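Local coordinates for uncharacterized protein (Chaetomium thermophilum, PDB 3LPZ) that probably acts in the Get pathway of tail-anchored protein biogenesis, as an alpha-solenoid adaptor of the GET4 family that binds Get5, at residues T144-V147 against E148-E151. Residues are numbered along the deposited sequence; the frame is centred on the assembly and turned at random.
Sequences TLYV and EEGE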
loop_
_atom_site.group_PDB
_atom_site.type_symbol
_atom_site.label_atom_id
_atom_site.label_comp_id
_atom_site.label_asym_id
_atom_site.label_seq_id
_atom_site.Cartn_x
_atom_site.Cartn_y
_atom_site.Cartn_z
ATOM N N THR A 144 -0.577 8.059 1.416
ATOM C CA THR A 144 0.103 9.368 1.521
ATOM C C THR A 144 -0.042 10.008 2.916
ATOM O O THR A 144 0.897 10.642 3.418
ATOM C CB THR A 144 -0.319 10.390 0.459
ATOM O OG1 THR A 144 -1.678 10.814 0.719
ATOM C CG2 THR A 144 -0.220 9.759 -0.930
ATOM N N LEU A 145 -1.194 9.822 3.532
ATOM C CA LEU A 145 -1.394 10.275 4.896
ATOM C C LEU A 145 -0.424 9.584 5.853
ATOM O O LEU A 145 0.194 10.246 6.692
ATOM C CB LEU A 145 -2.858 10.054 5.328
ATOM C CG LEU A 145 -3.866 11.212 5.359
ATOM C CD1 LEU A 145 -3.554 12.427 4.453
ATOM C CD2 LEU A 145 -5.284 10.686 5.122
ATOM N N TYR A 146 -0.301 8.265 5.743
ATOM C CA TYR A 146 0.667 7.523 6.568
ATOM C C TYR A 146 2.116 8.000 6.372
ATOM O O TYR A 146 2.848 8.169 7.360
ATOM C CB TYR A 146 0.562 5.998 6.396
ATOM C CG TYR A 146 -0.710 5.366 6.939
ATOM C CD1 TYR A 146 -1.526 6.027 7.865
ATOM C CD2 TYR A 146 -1.091 4.080 6.539
ATOM C CE1 TYR A 146 -2.713 5.419 8.364
ATOM C CE2 TYR A 146 -2.265 3.478 7.033
ATOM C CZ TYR A 146 -3.058 4.149 7.936
ATOM O OH TYR A 146 -4.207 3.535 8.399
ATOM N N VAL A 147 2.523 8.222 5.117
ATOM C CA VAL A 147 3.807 8.885 4.841
ATOM C C VAL A 147 3.993 10.227 5.579
ATOM O O VAL A 147 5.018 10.411 6.244
ATOM C CB VAL A 147 4.067 9.085 3.329
ATOM C CG1 VAL A 147 5.372 9.955 3.091
ATOM C CG2 VAL A 147 4.151 7.733 2.622
ATOM N N GLU A 148 3.029 11.146 5.462
ATOM C CA GLU A 148 3.089 12.452 6.165
ATOM C C GLU A 148 3.263 12.318 7.675
ATOM O O GLU A 148 3.912 13.143 8.313
ATOM C CB GLU A 148 1.824 13.284 5.915
ATOM C CG GLU A 148 1.644 13.737 4.488
ATOM C CD GLU A 148 0.267 14.334 4.225
ATOM O OE1 GLU A 148 -0.546 14.478 5.187
ATOM O OE2 GLU A 148 0.009 14.665 3.046
ATOM N N GLU A 149 2.658 11.290 8.246
ATOM C CA GLU A 149 2.685 11.058 9.682
ATOM C C GLU A 149 3.873 10.190 10.107
ATOM O O GLU A 149 3.960 9.805 11.276
ATOM C CB GLU A 149 1.388 10.348 10.094
ATOM C CG GLU A 149 0.165 11.209 9.935
ATOM C CD GLU A 149 -1.108 10.403 9.707
ATOM O OE1 GLU A 149 -1.175 9.222 10.129
ATOM O OE2 GLU A 149 -2.059 10.964 9.120
ATOM N N GLY A 150 4.754 9.848 9.166
ATOM C CA GLY A 150 5.916 8.994 9.479
ATOM C C GLY A 150 5.596 7.539 9.788
ATOM O O GLY A 150 6.394 6.841 10.398
ATOM N N GLU A 151 4.439 7.058 9.358
ATOM C CA GLU A 151 4.099 5.634 9.496
ATOM C C GLU A 151 4.452 4.865 8.220
ATOM O O GLU A 151 3.564 4.480 7.435
ATOM C CB GLU A 151 2.606 5.474 9.798
ATOM C CG GLU A 151 2.153 6.107 11.159
ATOM C CD GLU A 151 2.709 5.386 12.387
ATOM O OE1 GLU A 151 3.071 4.194 12.294
ATOM O OE2 GLU A 151 2.786 6.015 13.462
HETATM O O HOH W 1 -2.329 13.438 1.547
#
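Glu148 lies back along the last turns of helix 136-148, its side chain running beside the carbonyl of Thr144 and past Leu145. Its backbone N donates a nearly straight bond to Thr144 O (3.0 Å, 169° at the hydrogen). With CG anti to its own carbonyl carbon (chi1 -66°) and an extended chain beyond, the carboxylate returns toward the preceding turn: CG rests 3.4 Å from Thr144 O, and OE1 meets the methyl CD1 of Leu145 at 3.7 Å. A water bridges the other oxygen, donating to both Glu148 OE2 and Thr144 OG1; that hydroxyl is also hydrogen-bonded to Val141 O.

Tyr146 sits one turn before the chain reversal. Tyr146 O accepts the N-H of Glu151 (N to O 2.8 Å), while its CB packs against Glu151 CB at 4.0 Å. Glu149 N donates mainly to Leu145 O, the usual helical bond, and only weakly to Tyr146 O. Glu149 OE1 approaches the edge of the phenol ring in its plane, 3.9 Å from Tyr146 CD1, with ring and carboxylate planes 70° apart. The same oxygen forms a salt bridge with Arg114, which also touches the Tyr146 side chain, so the acid links this helix end to helix 112-128. Beyond the turn, Ala154 and Ala155 of helix 152-159 pack against Tyr146. Val147 faces Val169 and Met173 of helix 166-179, and Val147 O accepts Gly150 N at 3.0 Å, the donor lying above the carbonyl plane.

Gly150 leaves helical geometry with positive phi, and Glu151 then occupies the N-cap position of helix 152-159. The paired return bonds from Gly150 and Glu151 define a Schellman motif, here making the tight turn between successive helices of the Get4 alpha-solenoid.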